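PDB 7LKK: aminofutalosine deaminase from Helicobacter pylori, which deaminates the adenine base of aminofutalosine in the menaquinone pathway, as a metal-dependent hydrolase of the amidohydrolase superfamily. Local coordinates for residues Asp42-Glu47 with Asn382-Leu387; His81-Asn86 with His139-Asn144; Val133-Asn138 with Ala153-Glu158. All coordinates share one frame; numbering follows the deposited sequence.

Contact 1 (Asp42-Glu47 with Asn382-Leu387)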
loop_
_atom_site.group_PDB
_atom_site.type_symbol
_atom_site.label_atom_id
_atom_site.label_comp_id
_atom_site.label_asym_id
_atom_site.label_seq_id
_atom_site.Cartn_x
_atom_site.Cartn_y
_atom_site.Cartn_z
ATOM N N ASP A 42 32.403 -13.944 9.093
ATOM C CA ASP A 42 33.438 -13.090 8.530
ATOM C C ASP A 42 32.890 -12.535 7.221
ATOM O O ASP A 42 31.962 -11.721 7.239
ATOM C CB ASP A 42 34.746 -13.861 8.318
ATOM C CG ASP A 42 34.520 -15.297 7.877
ATOM O OD1 ASP A 42 33.649 -15.529 7.013
ATOM O OD2 ASP A 42 35.217 -16.196 8.394
ATOM N N GLU A 43 33.413 -12.996 6.085
ATOM C CA GLU A 43 32.763 -12.709 4.813
ATOM C C GLU A 43 31.590 -13.643 4.553
ATOM O O GLU A 43 30.674 -13.280 3.805
ATOM C CB GLU A 43 33.767 -12.801 3.662
ATOM C CG GLU A 43 34.751 -11.642 3.605
ATOM C CD GLU A 43 36.067 -11.959 4.287
ATOM O OE1 GLU A 43 36.164 -13.027 4.927
ATOM O OE2 GLU A 43 37.003 -11.138 4.191
ATOM N N LYS A 44 31.597 -14.828 5.156
ATOM C CA LYS A 44 30.506 -15.781 5.058
ATOM C C LYS A 44 29.930 -16.020 6.446
ATOM O O LYS A 44 30.553 -15.698 7.462
ATOM C CB LYS A 44 30.972 -17.113 4.453
ATOM C CG LYS A 44 31.722 -16.988 3.133
ATOM C CD LYS A 44 30.797 -16.549 2.012
ATOM C CE LYS A 44 31.388 -16.883 0.648
ATOM N NZ LYS A 44 32.270 -15.796 0.143
ATOM N N ILE A 45 28.732 -16.600 6.480
ATOM C CA ILE A 45 28.139 -17.029 7.741
ATOM C C ILE A 45 28.884 -18.262 8.232
ATOM O O ILE A 45 28.970 -19.273 7.522
ATOM C CB ILE A 45 26.642 -17.309 7.578
ATOM C CG1 ILE A 45 25.901 -16.024 7.203
ATOM C CG2 ILE A 45 26.072 -17.908 8.860
ATOM C CD1 ILE A 45 24.503 -16.256 6.683
ATOM N N VAL A 46 29.428 -18.186 9.441
ATOM C CA VAL A 46 30.273 -19.242 9.989
ATOM C C VAL A 46 29.491 -20.171 10.909
ATOM O O VAL A 46 29.592 -21.393 10.798
ATOM C CB VAL A 46 31.490 -18.627 10.718
ATOM C CG1 VAL A 46 32.248 -19.696 11.477
ATOM C CG2 VAL A 46 32.405 -17.929 9.722
ATOM N N GLU A 47 28.694 -19.610 11.816
ATOM C CA GLU A 47 27.982 -20.417 12.796
ATOM C C GLU A 47 26.738 -19.675 13.263
ATOM O O GLU A 47 26.732 -18.446 13.372
ATOM C CB GLU A 47 28.880 -20.757 13.993
ATOM C CG GLU A 47 28.294 -21.791 14.941
ATOM C CD GLU A 47 29.297 -22.270 15.972
ATOM O OE1 GLU A 47 30.505 -22.312 15.655
ATOM O OE2 GLU A 47 28.876 -22.609 17.097
ATOM N N ASN A 382 27.980 -20.973 5.489
ATOM C CA ASN A 382 28.643 -20.910 4.189
ATOM C C ASN A 382 27.941 -19.953 3.228
ATOM O O ASN A 382 28.459 -19.715 2.137
ATOM C CB ASN A 382 28.795 -22.285 3.507
ATOM C CG ASN A 382 29.524 -23.287 4.379
ATOM O OD1 ASN A 382 30.495 -22.946 5.054
ATOM N ND2 ASN A 382 29.053 -24.528 4.378
ATOM N N LYS A 383 26.783 -19.404 3.581
ATOM C CA LYS A 383 26.193 -18.353 2.770
ATOM C C LYS A 383 26.923 -17.035 3.010
ATOM O O LYS A 383 27.643 -16.866 3.998
ATOM C CB LYS A 383 24.705 -18.194 3.081
ATOM C CG LYS A 383 23.884 -19.452 2.864
ATOM C CD LYS A 383 23.285 -19.487 1.472
ATOM C CE LYS A 383 22.569 -20.803 1.210
ATOM N NZ LYS A 383 22.239 -20.969 -0.235
ATOM N N ARG A 384 26.739 -16.099 2.082
ATOM C CA ARG A 384 27.328 -14.777 2.244
ATOM C C ARG A 384 26.783 -14.099 3.494
ATOM O O ARG A 384 25.623 -14.283 3.875
ATOM C CB ARG A 384 27.042 -13.907 1.019
ATOM C CG ARG A 384 27.785 -14.323 -0.241
ATOM C CD ARG A 384 27.354 -13.453 -1.412
ATOM N NE ARG A 384 27.263 -12.050 -1.017
ATOM C CZ ARG A 384 28.242 -11.164 -1.170
ATOM N NH1 ARG A 384 29.390 -11.527 -1.724
ATOM N NH2 ARG A 384 28.069 -9.911 -0.775
ATOM N N ALA A 385 27.637 -13.304 4.139
ATOM C CA ALA A 385 27.241 -12.519 5.306
ATOM C C ALA A 385 26.566 -11.213 4.872
ATOM O O ALA A 385 27.042 -10.108 5.128
ATOM C CB ALA A 385 28.448 -12.252 6.197
ATOM N N ASP A 386 25.441 -11.366 4.177
ATOM C CA ASP A 386 24.593 -10.246 3.776
ATOM C C ASP A 386 23.443 -10.184 4.776
ATOM O O ASP A 386 22.474 -10.940 4.673
ATOM C CB ASP A 386 24.095 -10.422 2.344
ATOM C CG ASP A 386 25.228 -10.456 1.327
ATOM O OD1 ASP A 386 26.326 -9.932 1.620
ATOM O OD2 ASP A 386 25.019 -11.012 0.229
ATOM N N LEU A 387 23.549 -9.284 5.750
ATOM C CA LEU A 387 22.674 -9.310 6.913
ATOM C C LEU A 387 22.113 -7.927 7.204
ATOM O O LEU A 387 22.832 -6.925 7.138
ATOM C CB LEU A 387 23.425 -9.835 8.144
ATOM C CG LEU A 387 24.026 -11.235 7.988
ATOM C CD1 LEU A 387 25.003 -11.548 9.113
ATOM C CD2 LEU A 387 22.923 -12.283 7.923
#
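Three donors grip Asp386 OD2: Arg384 NE, the side-chain amide of Asn376 and, more weakly, that of Asn152. The arginine bond is nearly straight at 172°, with 2.8 Å between Arg384 NE and Asp386 OD2; it lies in the guanidinium plane and uses the syn lone pair. Asp386 OD1 likewise accepts on its syn lone pair from Arg384 NH2, out of the guanidinium plane, and also from the backbone N of Gly418. The guanidinium thus holds the carboxylate side-on across Ala385, the centre of an inverse gamma turn.

Against Asp42-Glu47 the chain runs in the opposite sense, Glu43 meeting Ala385 and Ile45 meeting Lys383, with a single beta bridge between Lys44 and Arg384. Ile45 is held through both its N and its O: the N lies 2.7 Å from Lys383 O, nearly along the C=O axis, while the O receives Asn382 N at 2.8 Å in the carbonyl plane. Ala385 N approaches Glu43 O at 3.1 Å from above the carbonyl plane. Asp42 and Lys44 form an Asx turn, Asp42 OD1 accepting from Lys44 N through its anti lone pair. Ile45, with CG1 anti to its carbonyl carbon, brings CD1 to 3.6 Å from Arg384 O and obliquely across Lys383 CB. Ala385 CB fits against Glu43 O, and Lys44, bent at chi2, lays CD alongside Arg384 CA.

Strand 45-50 is an outermost strand of the small mixed sheet, and Val46 and Glu47 form a classic beta bulge against Val40. Far from the metal site, the contact ties this sheet to the chain leading into strand 387-391. Main-chain bonds make the join; the ionic pair lies within Asn382-Leu387, its carboxylate turned to Asn376, Asn152 and Gly418.

Contact 2 (His81-Asn86 with His139-Asn144). With FE (Fe (III) ion), chain E; MCF ((8R)-3-(5-S-methyl-5-thio-beta-D-ribofuranosyl)-3,6,7,8-tetrahydroimidazo[4,5-d][1,3]diazepin-8-ol), chain J.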
loop_
_atom_site.group_PDB
_atom_site.type_symbol
_atom_site.label_atom_id
_atom_site.label_comp_id
_atom_site.label_asym_id
_atom_site.label_seq_id
_atom_site.Cartn_x
_atom_site.Cartn_y
_atom_site.Cartn_z
ATOM N N HIS A 81 14.506 -1.292 -12.879
ATOM C CA HIS A 81 14.993 -0.518 -14.023
ATOM C C HIS A 81 15.549 0.804 -13.500
ATOM O O HIS A 81 14.818 1.791 -13.390
ATOM C CB HIS A 81 13.884 -0.271 -15.051
ATOM C CG HIS A 81 13.241 -1.519 -15.571
ATOM N ND1 HIS A 81 13.473 -2.002 -16.841
ATOM C CD2 HIS A 81 12.355 -2.369 -15.002
ATOM C CE1 HIS A 81 12.766 -3.102 -17.027
ATOM N NE2 HIS A 81 12.080 -3.347 -15.926
ATOM N N PHE A 82 16.845 0.821 -13.176
ATOM C CA PHE A 82 17.451 2.029 -12.622
ATOM C C PHE A 82 17.455 3.177 -13.623
ATOM O O PHE A 82 17.360 4.344 -13.225
ATOM C CB PHE A 82 18.878 1.739 -12.157
ATOM C CG PHE A 82 18.954 1.067 -10.816
ATOM C CD1 PHE A 82 18.621 1.754 -9.661
ATOM C CD2 PHE A 82 19.371 -0.248 -10.710
ATOM C CE1 PHE A 82 18.695 1.137 -8.426
ATOM C CE2 PHE A 82 19.449 -0.870 -9.477
ATOM C CZ PHE A 82 19.109 -0.176 -8.335
ATOM N N GLU A 83 17.560 2.874 -14.919
ATOM C CA GLU A 83 17.659 3.925 -15.927
ATOM C C GLU A 83 16.420 4.813 -15.976
ATOM O O GLU A 83 16.512 5.956 -16.437
ATOM C CB GLU A 83 17.917 3.309 -17.304
ATOM C CG GLU A 83 19.254 2.587 -17.422
ATOM C CD GLU A 83 19.399 1.827 -18.730
ATOM O OE1 GLU A 83 18.443 1.125 -19.124
ATOM O OE2 GLU A 83 20.471 1.930 -19.364
ATOM N N PHE A 84 15.270 4.326 -15.508
ATOM C CA PHE A 84 14.034 5.099 -15.499
ATOM C C PHE A 84 13.779 5.789 -14.162
ATOM O O PHE A 84 12.629 6.116 -13.853
ATOM C CB PHE A 84 12.848 4.200 -15.850
ATOM C CG PHE A 84 12.814 3.765 -17.285
ATOM C CD1 PHE A 84 12.214 4.560 -18.250
ATOM C CD2 PHE A 84 13.367 2.555 -17.669
ATOM C CE1 PHE A 84 12.176 4.160 -19.572
ATOM C CE2 PHE A 84 13.332 2.150 -18.990
ATOM C CZ PHE A 84 12.735 2.954 -19.941
ATOM N N SER A 85 14.824 6.022 -13.366
ATOM C CA SER A 85 14.642 6.526 -12.009
ATOM C C SER A 85 14.168 7.974 -11.956
ATOM O O SER A 85 13.717 8.416 -10.893
ATOM C CB SER A 85 15.942 6.379 -11.219
ATOM O OG SER A 85 16.231 5.015 -10.962
ATOM N N ASN A 86 14.253 8.720 -13.059
ATOM C CA ASN A 86 13.774 10.099 -13.065
ATOM C C ASN A 86 12.257 10.193 -12.996
ATOM O O ASN A 86 11.732 11.248 -12.620
ATOM C CB ASN A 86 14.259 10.826 -14.321
ATOM C CG ASN A 86 15.601 11.499 -14.130
ATOM O OD1 ASN A 86 15.979 11.855 -13.014
ATOM N ND2 ASN A 86 16.327 11.689 -15.228
ATOM N N HIS A 139 21.071 0.386 -21.797
ATOM C CA HIS A 139 22.205 1.167 -22.271
ATOM C C HIS A 139 23.382 1.191 -21.304
ATOM O O HIS A 139 24.378 1.865 -21.593
ATOM C CB HIS A 139 21.773 2.612 -22.572
ATOM C CG HIS A 139 20.595 2.715 -23.491
ATOM N ND1 HIS A 139 20.658 2.373 -24.824
ATOM C CD2 HIS A 139 19.325 3.128 -23.269
ATOM C CE1 HIS A 139 19.478 2.569 -25.384
ATOM N NE2 HIS A 139 18.650 3.027 -24.461
ATOM N N LEU A 140 23.287 0.505 -20.162
ATOM C CA LEU A 140 24.370 0.415 -19.176
ATOM C C LEU A 140 24.703 1.767 -18.547
ATOM O O LEU A 140 25.827 1.987 -18.088
ATOM C CB LEU A 140 25.629 -0.211 -19.786
ATOM C CG LEU A 140 25.460 -1.547 -20.512
ATOM C CD1 LEU A 140 26.807 -2.070 -20.988
ATOM C CD2 LEU A 140 24.769 -2.567 -19.620
ATOM N N ILE A 141 23.730 2.682 -18.506
ATOM C CA ILE A 141 23.971 4.002 -17.932
ATOM C C ILE A 141 24.062 3.943 -16.409
ATOM O O ILE A 141 24.701 4.803 -15.791
ATOM C CB ILE A 141 22.879 4.980 -18.412
ATOM C CG1 ILE A 141 22.976 5.170 -19.927
ATOM C CG2 ILE A 141 22.995 6.336 -17.728
ATOM C CD1 ILE A 141 21.872 6.024 -20.508
ATOM N N GLU A 142 23.474 2.925 -15.786
ATOM C CA GLU A 142 23.491 2.793 -14.336
ATOM C C GLU A 142 24.637 1.931 -13.821
ATOM O O GLU A 142 24.829 1.855 -12.603
ATOM C CB GLU A 142 22.164 2.204 -13.846
ATOM C CG GLU A 142 22.041 0.706 -14.076
ATOM C CD GLU A 142 21.469 0.371 -15.438
ATOM O OE1 GLU A 142 20.295 -0.049 -15.502
ATOM O OE2 GLU A 142 22.192 0.533 -16.445
ATOM N N VAL A 143 25.393 1.283 -14.712
ATOM C CA VAL A 143 26.370 0.281 -14.287
ATOM C C VAL A 143 27.475 0.912 -13.447
ATOM O O VAL A 143 27.903 0.344 -12.435
ATOM C CB VAL A 143 26.943 -0.457 -15.513
ATOM C CG1 VAL A 143 28.070 -1.391 -15.096
ATOM C CG2 VAL A 143 25.844 -1.233 -16.221
ATOM N N ASN A 144 27.967 2.085 -13.859
ATOM C CA ASN A 144 29.081 2.717 -13.154
ATOM C C ASN A 144 28.740 2.973 -11.690
ATOM O O ASN A 144 29.521 2.643 -10.790
ATOM C CB ASN A 144 29.474 4.016 -13.854
ATOM C CG ASN A 144 30.305 3.777 -15.099
ATOM O OD1 ASN A 144 30.821 2.679 -15.313
ATOM N ND2 ASN A 144 30.435 4.803 -15.933
HETATM FE FE FE E . 10.505 -4.571 -15.852
HETATM O O8 MCF J . 8.721 -4.208 -16.580
HETATM C C8 MCF J . 8.176 -2.913 -16.561
HETATM C C7 MCF J . 6.831 -2.831 -17.273
HETATM N N6 MCF J . 6.770 -3.769 -18.366
HETATM C C5 MCF J . 7.848 -3.811 -19.329
HETATM N N4 MCF J . 9.050 -2.986 -19.306
HETATM C C10 MCF J . 9.542 -1.900 -18.423
HETATM C C9 MCF J . 9.156 -1.848 -17.097
HETATM N N1 MCF J . 9.744 -0.794 -16.550
HETATM C C2 MCF J . 10.499 -0.185 -17.461
HETATM N N3 MCF J . 10.380 -0.872 -18.601
HETATM C C1S MCF J . 11.078 -0.477 -19.864
HETATM C C2S MCF J . 11.695 -1.665 -20.637
HETATM O O2S MCF J . 12.929 -1.972 -20.144
HETATM O O4S MCF J . 10.238 0.027 -20.688
HETATM C C4S MCF J . 10.853 -0.228 -22.165
HETATM C C3S MCF J . 11.809 -1.105 -22.049
HETATM O O3S MCF J . 13.140 -0.418 -22.218
HETATM C C5S MCF J . 9.760 -0.750 -23.081
HETATM S S5S MCF J . 10.093 -0.223 -24.787
HETATM C C6S MCF J . 9.163 -1.282 -25.931
HETATM O O HOH W 1 18.517 -1.183 -13.856
#
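Phe82 and Glu83 form a short 3-10 turn just after strand 69-80, while His139-Asn144 leaves strand 130-137 and winds into helix 143-147; the backbones come closest at Glu83 and Glu142, with 6.2 Å between their CA atoms. Both segments follow strands of the TIM barrel on the side of the active site, and His81 belongs with His79 to the HxH metal motif of the amidohydrolases.

Glu83 makes the bridge. CG stands anti to its carbonyl carbon, and the extended chain beyond it carries OE2 into the turn at His139. There the syn lone pair of Glu83 OE2 takes His139 N at 2.9 Å, with a bent angle of 142°, and a weak but straighter bond comes from Ile141 N at 3.5 Å from Glu83 OE2. The other oxygen, OE1, accepts Asn138 N, so one carboxylate serves three backbone nitrogens, one of them weakly.

Glu142 crosses it at about a right angle. Its CG occupies the crowded position between N and carbonyl carbon (chi1 77°), and a bend at chi2 brings the carboxylate beside Glu83 CG, while Glu142 CB rests 3.7 Å from Phe82 CB. Ser137 OG binds Glu142 OE2, which lies 3.7 Å from Glu83 OE2; such close like charges may raise the proton affinity of one carboxylate. A water links Phe82 N, its donor, to Glu142 OE1.

Through Asn138, which binds the inhibitor, Glu83 is second shell to the ligand. His81 binds the iron through NE2; His79, His221, Asp328 and inhibitor hydroxyl O8 belong to the same site. Phe84 CE2 meets the inhibitor at C1S, 3.6 Å away, and inhibitor N1 sits 3.4 Å above the plane of the His81 ring, over its centre.

Contact 3 (Val133-Asn138 with Ala153-Glu158). With MCF ((8R)-3-(5-S-methyl-5-thio-beta-D-ribofuranosyl)-3,6,7,8-tetrahydroimidazo[4,5-d][1,3]diazepin-8-ol), chain J; EDO (1,2-ethanediol), chain F.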
loop_
_atom_site.group_PDB
_atom_site.type_symbol
_atom_site.label_atom_id
_atom_site.label_comp_id
_atom_site.label_asym_id
_atom_site.label_seq_id
_atom_site.Cartn_x
_atom_site.Cartn_y
_atom_site.Cartn_z
ATOM N N VAL A 133 20.611 -6.767 -6.237
ATOM C CA VAL A 133 19.643 -6.246 -7.193
ATOM C C VAL A 133 19.805 -6.961 -8.528
ATOM O O VAL A 133 20.925 -7.225 -8.976
ATOM C CB VAL A 133 19.781 -4.719 -7.380
ATOM C CG1 VAL A 133 19.317 -3.986 -6.130
ATOM C CG2 VAL A 133 21.217 -4.340 -7.726
ATOM N N GLY A 134 18.675 -7.293 -9.149
ATOM C CA GLY A 134 18.641 -7.668 -10.548
ATOM C C GLY A 134 18.268 -6.459 -11.383
ATOM O O GLY A 134 17.096 -6.077 -11.436
ATOM N N ALA A 135 19.257 -5.834 -12.016
ATOM C CA ALA A 135 19.072 -4.563 -12.706
ATOM C C ALA A 135 18.901 -4.796 -14.203
ATOM O O ALA A 135 19.827 -5.264 -14.874
ATOM C CB ALA A 135 20.255 -3.633 -12.441
ATOM N N ILE A 136 17.724 -4.461 -14.721
ATOM C CA ILE A 136 17.483 -4.500 -16.159
ATOM C C ILE A 136 18.037 -3.226 -16.781
ATOM O O ILE A 136 17.726 -2.116 -16.335
ATOM C CB ILE A 136 15.986 -4.660 -16.460
ATOM C CG1 ILE A 136 15.429 -5.906 -15.770
ATOM C CG2 ILE A 136 15.753 -4.722 -17.964
ATOM C CD1 ILE A 136 15.615 -7.185 -16.561
ATOM N N SER A 137 18.851 -3.380 -17.822
ATOM C CA SER A 137 19.552 -2.252 -18.417
ATOM C C SER A 137 19.504 -2.355 -19.932
ATOM O O SER A 137 19.778 -3.420 -20.494
ATOM C CB SER A 137 21.008 -2.201 -17.942
ATOM O OG SER A 137 21.660 -1.047 -18.436
ATOM N N ASN A 138 19.160 -1.244 -20.585
ATOM C CA ASN A 138 19.177 -1.153 -22.040
ATOM C C ASN A 138 20.422 -0.472 -22.588
ATOM O O ASN A 138 20.796 -0.725 -23.737
ATOM C CB ASN A 138 17.941 -0.395 -22.539
ATOM C CG ASN A 138 16.645 -1.085 -22.168
ATOM O OD1 ASN A 138 15.778 -0.497 -21.524
ATOM N ND2 ASN A 138 16.506 -2.340 -22.575
ATOM N N ALA A 153 25.244 -6.824 -7.712
ATOM C CA ALA A 153 24.499 -6.455 -8.907
ATOM C C ALA A 153 24.571 -7.563 -9.945
ATOM O O ALA A 153 25.663 -8.017 -10.302
ATOM C CB ALA A 153 25.025 -5.145 -9.500
ATOM N N VAL A 154 23.406 -7.996 -10.418
ATOM C CA VAL A 154 23.284 -8.811 -11.620
ATOM C C VAL A 154 22.617 -7.936 -12.672
ATOM O O VAL A 154 21.410 -7.669 -12.597
ATOM C CB VAL A 154 22.481 -10.093 -11.375
ATOM C CG1 VAL A 154 22.352 -10.890 -12.666
ATOM C CG2 VAL A 154 23.140 -10.933 -10.292
ATOM N N VAL A 155 23.394 -7.478 -13.648
ATOM C CA VAL A 155 22.899 -6.545 -14.654
ATOM C C VAL A 155 22.450 -7.348 -15.869
ATOM O O VAL A 155 23.264 -7.996 -16.536
ATOM C CB VAL A 155 23.956 -5.501 -15.032
ATOM C CG1 VAL A 155 23.496 -4.703 -16.243
ATOM C CG2 VAL A 155 24.218 -4.575 -13.856
ATOM N N PHE A 156 21.150 -7.314 -16.144
ATOM C CA PHE A 156 20.563 -7.960 -17.314
ATOM C C PHE A 156 20.545 -6.942 -18.447
ATOM O O PHE A 156 19.715 -6.030 -18.461
ATOM C CB PHE A 156 19.149 -8.454 -17.016
ATOM C CG PHE A 156 19.075 -9.536 -15.973
ATOM C CD1 PHE A 156 19.070 -9.219 -14.623
ATOM C CD2 PHE A 156 18.972 -10.866 -16.342
ATOM C CE1 PHE A 156 18.989 -10.211 -13.663
ATOM C CE2 PHE A 156 18.894 -11.865 -15.386
ATOM C CZ PHE A 156 18.899 -11.536 -14.045
ATOM N N LEU A 157 21.464 -7.085 -19.398
ATOM C CA LEU A 157 21.416 -6.272 -20.609
ATOM C C LEU A 157 20.228 -6.723 -21.445
ATOM O O LEU A 157 20.210 -7.848 -21.955
ATOM C CB LEU A 157 22.716 -6.390 -21.398
ATOM C CG LEU A 157 22.768 -5.529 -22.664
ATOM C CD1 LEU A 157 22.618 -4.053 -22.323
ATOM C CD2 LEU A 157 24.045 -5.776 -23.449
ATOM N N GLU A 158 19.237 -5.849 -21.592
ATOM C CA GLU A 158 17.947 -6.208 -22.162
ATOM C C GLU A 158 17.893 -5.826 -23.633
ATOM O O GLU A 158 18.169 -4.676 -23.994
ATOM C CB GLU A 158 16.814 -5.521 -21.401
ATOM C CG GLU A 158 15.447 -5.723 -22.015
ATOM C CD GLU A 158 14.366 -4.995 -21.246
ATOM O OE1 GLU A 158 14.334 -3.749 -21.305
ATOM O OE2 GLU A 158 13.554 -5.670 -20.578
HETATM O O8 MCF J . 8.721 -4.208 -16.580
HETATM C C8 MCF J . 8.176 -2.913 -16.561
HETATM C C7 MCF J . 6.831 -2.831 -17.273
HETATM N N6 MCF J . 6.770 -3.769 -18.366
HETATM C C5 MCF J . 7.848 -3.811 -19.329
HETATM N N4 MCF J . 9.050 -2.986 -19.306
HETATM C C10 MCF J . 9.542 -1.900 -18.423
HETATM C C9 MCF J . 9.156 -1.848 -17.097
HETATM N N1 MCF J . 9.744 -0.794 -16.550
HETATM C C2 MCF J . 10.499 -0.185 -17.461
HETATM N N3 MCF J . 10.380 -0.872 -18.601
HETATM C C1S MCF J . 11.078 -0.477 -19.864
HETATM C C2S MCF J . 11.695 -1.665 -20.637
HETATM O O2S MCF J . 12.929 -1.972 -20.144
HETATM O O4S MCF J . 10.238 0.027 -20.688
HETATM C C4S MCF J . 10.853 -0.228 -22.165
HETATM C C3S MCF J . 11.809 -1.105 -22.049
HETATM O O3S MCF J . 13.140 -0.418 -22.218
HETATM C C5S MCF J . 9.760 -0.750 -23.081
HETATM S S5S MCF J . 10.093 -0.223 -24.787
HETATM C C6S MCF J . 9.163 -1.282 -25.931
HETATM C C1 EDO F . 15.040 2.971 -23.443
HETATM O O1 EDO F . 15.124 2.534 -22.082
HETATM C C2 EDO F . 14.376 1.895 -24.295
HETATM O O2 EDO F . 12.960 1.911 -24.079
#
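Glu158 leaves its strand with CG anti to the backbone N (chi1 174°) and stays extended, running side by side with Asn138 toward the inhibitor. CB touches Asn138 ND2 and, in a direction about square to it, Ile136 CG2, 3.7 Å from Glu158 CB. CG continues along the same amide, and CD reaches the flank of the Ile136 methyl. At the tip, Glu158 OE2 stays against Ile136 CG2 at 3.5 Å, while OE1 does the polar work. Its anti lone pair takes Asn138 ND2 at 2.9 Å from Glu158 OE1, and the inhibitor hydroxyl O2S donates to the same Glu158 OE1 at only 2.5 Å. The amide and carboxylate planes are 25° apart, consistent with the ND2 bond lying near the amide plane. Asn138 ND2 gives a second bond to Glu158 O, from above that carbonyl plane. Asn138 OD1 in turn accepts the ribosyl hydroxyl O3S, 2.7 Å away, so each residue accepts from one sugar hydroxyl.

Below these side chains run two parallel strands in register, Val133 beside Ala153 through Ser137 beside Leu157. Five main-chain bonds join them, from Val154 N to Val133 O up to Glu158 N to Ser137 O. Ile136 CD1 packs on Phe156 CB, and Gly134 CA meets the edge of the Phe156 ring.

The strands belong to the TIM barrel, joined by helix 143-147 in a beta-alpha-beta unit. Strand 69-80 flanks them at one side and strand 187-193 at the other; Ile136 and Phe156 reach Ser219 of strand 218-222, while Val155 and Leu157 pack outward on helix 166-180.

Contacts 2 and 3 belong to one site, their centres 9 Å apart, whereas contact 1 lies 25 to 30 Å from both, centre to centre, at the margin of the small sheet, partly buried. Contact 3 is barrel core: buried parallel strands whose ends turn polar where they meet the inhibitor. Contact 2 takes up the chain where strand 130-137 ends, and its acidic side chains reach back to Ser137 and Asn138, so the same strand serves both. Chemistry follows place. Contact 1 joins an edge strand to a loop by main-chain bonds, contact 2 has side-chain carboxylates gripping backbone nitrogens, and contact 3 adds sugar recognition to a regular ladder.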